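Local coordinates for hypothetical protein Atu1826 (Agrobacterium tumefaciens, PDB 2I3D) that is of unknown function but is a putative alpha/beta hydrolase, probably using a serine nucleophile, at residues R38-K43 with L74-G79; Q70-F75 with F80-F85. All coordinates share one frame; numbering follows the deposited sequence. Where two conformers were deposited one is given.

Interaction 1. Residues R38-K43 with L74-G79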
# COMPACT_ATOMS: atom_id res chain seq x y z
N ARG B 38 11.72 3.59 10.64
CA ARG B 38 12.36 2.28 10.51
C ARG B 38 13.71 2.54 9.91
O ARG B 38 13.82 3.17 8.84
CB ARG B 38 11.55 1.35 9.59
CG ARG B 38 10.15 1.03 10.13
CD ARG B 38 10.23 0.24 11.45
NE ARG B 38 8.90 -0.06 11.97
CZ ARG B 38 8.29 0.59 12.95
NH1 ARG B 38 8.88 1.60 13.57
NH2 ARG B 38 7.08 0.22 13.33
N TYR B 39 14.74 2.04 10.58
CA TYR B 39 16.12 2.42 10.35
C TYR B 39 17.02 1.21 10.23
O TYR B 39 17.00 0.34 11.09
CB TYR B 39 16.55 3.26 11.55
CG TYR B 39 18.02 3.47 11.76
CD1 TYR B 39 18.81 4.15 10.84
CD2 TYR B 39 18.62 3.04 12.97
CE1 TYR B 39 20.20 4.37 11.09
CE2 TYR B 39 19.96 3.27 13.23
CZ TYR B 39 20.75 3.93 12.29
OH TYR B 39 22.09 4.13 12.58
N GLN B 40 17.80 1.15 9.15
CA GLN B 40 18.81 0.09 8.97
C GLN B 40 20.16 0.69 8.64
O GLN B 40 20.39 1.14 7.50
CB GLN B 40 18.44 -0.88 7.84
CG GLN B 40 17.12 -1.61 8.01
CD GLN B 40 17.26 -2.91 8.79
OE1 GLN B 40 16.25 -3.50 9.22
NE2 GLN B 40 18.50 -3.37 8.96
N PRO B 41 21.09 0.68 9.62
CA PRO B 41 22.39 1.26 9.31
C PRO B 41 23.22 0.36 8.39
O PRO B 41 23.09 -0.87 8.42
CB PRO B 41 23.06 1.41 10.68
CG PRO B 41 22.47 0.30 11.50
CD PRO B 41 21.03 0.16 11.00
N SER B 42 24.06 0.98 7.58
CA SER B 42 24.97 0.22 6.75
C SER B 42 26.04 -0.53 7.55
O SER B 42 26.56 -0.02 8.57
CB SER B 42 25.69 1.12 5.75
OG SER B 42 26.54 0.32 4.91
N LYS B 43 26.37 -1.72 7.04
CA LYS B 43 27.52 -2.51 7.50
C LYS B 43 28.84 -1.80 7.20
O LYS B 43 29.88 -2.21 7.70
CB LYS B 43 27.53 -3.87 6.80
CG LYS B 43 26.25 -4.68 6.97
CD LYS B 43 26.49 -6.19 6.77
CE LYS B 43 26.10 -6.67 5.36
NZ LYS B 43 24.61 -6.85 5.24
N LEU B 74 15.48 -1.73 -1.44
CA LEU B 74 16.47 -1.52 -2.51
C LEU B 74 17.74 -0.84 -2.00
O LEU B 74 18.88 -1.31 -2.25
CB LEU B 74 15.84 -0.66 -3.61
CG LEU B 74 16.82 -0.26 -4.72
CD1 LEU B 74 17.54 -1.52 -5.30
CD2 LEU B 74 15.98 0.46 -5.83
N PHE B 75 17.57 0.29 -1.33
CA PHE B 75 18.75 1.00 -0.84
C PHE B 75 19.50 0.19 0.23
O PHE B 75 20.73 0.16 0.23
CB PHE B 75 18.37 2.39 -0.34
CG PHE B 75 18.09 3.35 -1.47
CD1 PHE B 75 19.15 4.06 -2.09
CD2 PHE B 75 16.78 3.53 -1.96
CE1 PHE B 75 18.89 4.97 -3.16
CE2 PHE B 75 16.49 4.44 -3.04
CZ PHE B 75 17.55 5.14 -3.66
N GLN B 76 18.73 -0.47 1.09
CA GLN B 76 19.27 -1.35 2.13
C GLN B 76 20.22 -2.36 1.51
O GLN B 76 21.38 -2.52 1.90
CB GLN B 76 18.12 -2.12 2.83
CG GLN B 76 18.63 -3.07 3.94
CD GLN B 76 17.53 -3.73 4.76
OE1 GLN B 76 16.34 -3.41 4.66
NE2 GLN B 76 17.94 -4.65 5.62
N LYS B 77 19.68 -3.07 0.52
CA LYS B 77 20.44 -4.13 -0.14
C LYS B 77 21.68 -3.62 -0.85
O LYS B 77 22.60 -4.40 -1.07
CB LYS B 77 19.60 -4.87 -1.17
CG LYS B 77 18.46 -5.72 -0.66
CD LYS B 77 17.79 -6.41 -1.90
CE LYS B 77 17.19 -5.35 -2.87
NZ LYS B 77 17.21 -5.68 -4.35
N ARG B 78 21.70 -2.34 -1.26
CA ARG B 78 22.87 -1.76 -1.94
C ARG B 78 23.88 -1.06 -0.99
O ARG B 78 24.75 -0.29 -1.43
CB ARG B 78 22.44 -0.83 -3.09
CG ARG B 78 21.73 -1.55 -4.23
CD ARG B 78 22.50 -2.75 -4.74
NE ARG B 78 21.86 -3.29 -5.94
CZ ARG B 78 20.98 -4.29 -5.99
NH1 ARG B 78 20.62 -4.93 -4.88
NH2 ARG B 78 20.44 -4.65 -7.16
N GLY B 79 23.74 -1.34 0.31
CA GLY B 79 24.70 -0.87 1.33
C GLY B 79 24.48 0.52 1.90
O GLY B 79 25.35 1.06 2.59
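Gln-76, reaching out from the last turn of helix 66-77, lays its amide against that of Gln-40 at the end of strand 33-40. The two amide planes are only 14° apart and stack, with Gln-40 NE2 3.6 Å from Gln-76 NE2 and Gln-40 CD 3.7 Å from the same nitrogen. Two unlike chain shapes bring them together: Gln-76 runs extended beyond CG, whereas Gln-40 bends at chi2 (-88°), which turns its amide to lie along that of Gln-76. Gln-40 CG adds a contact of 3.9 Å to Gln-76 OE1. Both residues are partly exposed, and the meeting is one of stacked amides at the surface.

The polar tie lies further along, where Ser-42 OG donates a hydrogen bond of 2.7 Å to Gly-79 O. Its donor stands above the carbonyl plane, 40° out of it. The same hydroxyl oxygen also takes a hydrogen bond from Glu-44 N, so two bonds grip OG, while Ser-42 N is bonded to Thr-81 OG1.

Gly-79, with its positive phi, is the C-prime residue of a Schellman motif, in which its own N bonds Gln-76 O at 3.1 Å. The contact thus pins a Schellman-capped helix end to the loop leaving strand 33-40, near the surface at one end of that strand in the mixed sheet of an alpha/beta hydrolase-type fold.

Interaction 2. Residues Q70-F75 with F80-F85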
# COMPACT_ATOMS: atom_id res chain seq x y z
N GLN B 70 9.54 -1.31 -0.50
CA GLN B 70 10.45 -1.80 -1.54
C GLN B 70 11.57 -0.82 -1.87
O GLN B 70 12.71 -1.24 -2.10
CB GLN B 70 9.67 -2.15 -2.79
CG GLN B 70 8.77 -3.38 -2.57
CD GLN B 70 9.55 -4.64 -2.42
OE1 GLN B 70 10.57 -4.86 -3.13
NE2 GLN B 70 9.15 -5.47 -1.46
N LEU B 71 11.29 0.49 -1.88
CA LEU B 71 12.36 1.44 -2.10
C LEU B 71 13.37 1.36 -0.95
O LEU B 71 14.58 1.34 -1.17
CB LEU B 71 11.82 2.88 -2.21
CG LEU B 71 11.06 3.20 -3.52
CD1 LEU B 71 10.17 4.44 -3.38
CD2 LEU B 71 12.09 3.37 -4.71
N PHE B 72 12.85 1.36 0.29
CA PHE B 72 13.70 1.17 1.45
C PHE B 72 14.60 -0.08 1.27
O PHE B 72 15.84 -0.02 1.44
CB PHE B 72 12.82 1.04 2.68
CG PHE B 72 13.57 0.82 3.95
CD1 PHE B 72 13.80 1.89 4.83
CD2 PHE B 72 13.99 -0.47 4.32
CE1 PHE B 72 14.46 1.68 6.06
CE2 PHE B 72 14.64 -0.70 5.54
CZ PHE B 72 14.89 0.38 6.42
N TYR B 73 13.98 -1.21 0.93
CA TYR B 73 14.72 -2.46 0.80
C TYR B 73 15.79 -2.40 -0.32
O TYR B 73 16.89 -2.92 -0.14
CB TYR B 73 13.74 -3.59 0.54
CG TYR B 73 14.34 -4.97 0.60
CD1 TYR B 73 14.79 -5.51 1.81
CD2 TYR B 73 14.44 -5.73 -0.55
CE1 TYR B 73 15.35 -6.80 1.85
CE2 TYR B 73 15.00 -7.01 -0.52
CZ TYR B 73 15.45 -7.52 0.68
OH TYR B 73 15.97 -8.80 0.64
N LEU B 74 15.48 -1.73 -1.44
CA LEU B 74 16.47 -1.52 -2.51
C LEU B 74 17.74 -0.84 -2.00
O LEU B 74 18.88 -1.31 -2.25
CB LEU B 74 15.84 -0.66 -3.61
CG LEU B 74 16.82 -0.26 -4.72
CD1 LEU B 74 17.54 -1.52 -5.30
CD2 LEU B 74 15.98 0.46 -5.83
N PHE B 75 17.57 0.29 -1.33
CA PHE B 75 18.75 1.00 -0.84
C PHE B 75 19.50 0.19 0.23
O PHE B 75 20.73 0.16 0.23
CB PHE B 75 18.37 2.39 -0.34
CG PHE B 75 18.09 3.35 -1.47
CD1 PHE B 75 19.15 4.06 -2.09
CD2 PHE B 75 16.78 3.53 -1.96
CE1 PHE B 75 18.89 4.97 -3.16
CE2 PHE B 75 16.49 4.44 -3.04
CZ PHE B 75 17.55 5.14 -3.66
N PHE B 80 23.32 1.12 1.61
CA PHE B 80 23.02 2.44 2.17
C PHE B 80 22.56 2.32 3.63
O PHE B 80 21.89 1.36 4.02
CB PHE B 80 21.85 3.10 1.40
CG PHE B 80 22.24 3.71 0.06
CD1 PHE B 80 22.59 2.89 -1.00
CD2 PHE B 80 22.21 5.10 -0.12
CE1 PHE B 80 22.93 3.45 -2.25
CE2 PHE B 80 22.56 5.67 -1.35
CZ PHE B 80 22.90 4.84 -2.42
N THR B 81 22.90 3.32 4.44
CA THR B 81 22.22 3.52 5.72
C THR B 81 20.85 4.09 5.35
O THR B 81 20.78 5.12 4.67
CB THR B 81 22.99 4.51 6.61
OG1 THR B 81 24.17 3.84 7.08
CG2 THR B 81 22.14 5.02 7.79
N THR B 82 19.78 3.45 5.79
CA THR B 82 18.46 3.73 5.20
C THR B 82 17.43 4.03 6.26
O THR B 82 17.36 3.32 7.27
CB THR B 82 17.95 2.55 4.24
OG1 THR B 82 19.03 2.14 3.40
CG2 THR B 82 16.78 2.98 3.38
N LEU B 83 16.63 5.07 6.03
CA LEU B 83 15.54 5.43 6.96
C LEU B 83 14.27 5.69 6.17
O LEU B 83 14.32 6.45 5.21
CB LEU B 83 15.91 6.70 7.74
CG LEU B 83 14.83 7.25 8.67
CD1 LEU B 83 14.64 6.33 9.91
CD2 LEU B 83 15.18 8.65 9.08
N ARG B 84 13.16 5.04 6.52
CA ARG B 84 11.84 5.51 6.14
C ARG B 84 11.13 5.93 7.42
O ARG B 84 11.43 5.44 8.51
CB ARG B 84 11.01 4.45 5.39
CG ARG B 84 10.80 3.12 6.18
CD ARG B 84 10.13 2.07 5.27
NE ARG B 84 9.45 1.02 6.03
CZ ARG B 84 10.06 -0.05 6.56
NH1 ARG B 84 11.38 -0.22 6.45
NH2 ARG B 84 9.34 -0.94 7.22
N PHE B 85 10.20 6.86 7.31
CA PHE B 85 9.48 7.30 8.51
C PHE B 85 8.10 7.85 8.17
O PHE B 85 7.82 8.20 7.03
CB PHE B 85 10.30 8.38 9.25
CG PHE B 85 10.31 9.72 8.55
CD1 PHE B 85 9.39 10.72 8.91
CD2 PHE B 85 11.22 9.98 7.50
CE1 PHE B 85 9.36 11.95 8.24
CE2 PHE B 85 11.18 11.22 6.82
CZ PHE B 85 10.26 12.19 7.21
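Phe-72 is clasped between two side chains of strand 81-85, Arg-84 over one face of its ring and Thr-82 over the other. Arg-84 NH1 stands 3.2 Å above the ring plane, over its centre, and CZ lies 4.4 Å from the ring centroid in a cation-pi contact. The guanidinium is turned 80° from the ring, so it points a nitrogen at the face rather than lying flat on it. Over the opposite face, Thr-82 CG2 makes a CH-pi contact, 3.5 Å from Phe-72 CD1; with CG2 anti to the backbone N, the methyl is directed at the ring. Leu-83 CA lies at the ring's edge, near its plane.

Toward the turn, Phe-75 and Phe-80 form an edge-to-face pair, planes at 85°: Phe-75 CD1 sits over the centre of the Phe-80 ring, 3.8 Å from Phe-80 CD2. Beside it, Phe-80 N bonds Phe-75 O at 3.1 Å. Thr-82 OG1 approaches Phe-75 CB and gives a weak hydrogen bond to Phe-80 O.

This aromatic core is tight and buried; the packing thins toward the start of the helix segment, where partly exposed Gln-70 makes no contact with the strand and packs on Gly-216 of the second subunit, as Arg-84 does on Asn-215 of that subunit. The axes of 70-75 and 81-85 run antiparallel, at 169°, in the second half of a beta-alpha-beta unit begun by strand 49-53. Helix 218-233 flanks the helix through Leu-74 and Phe-75, and helix 101-117 covers the other side of the strand.

Overall arrangement
From the N terminus, strand 33-40 comes first; strand 49-53 and helix 66-77 follow before the chain turns back into strand 81-85. Interaction 1 closes the long loop between residues 38-43 and 74-79, about thirty residues, whereas interaction 2 closes a short excursion of four residues between 70-75 and 80-85, the helix end and the turn after it. The two overlap at Leu-74 and Phe-75 and interlock along the chain rather than nest. Their centres lie about 6 Å apart. Strands 33-40 and 81-85 are antiparallel neighbours, joined here by a probable Arg-38 N to Arg-84 O bond of 2.8 Å, so both contacts anchor one helix to the same part of the sheet.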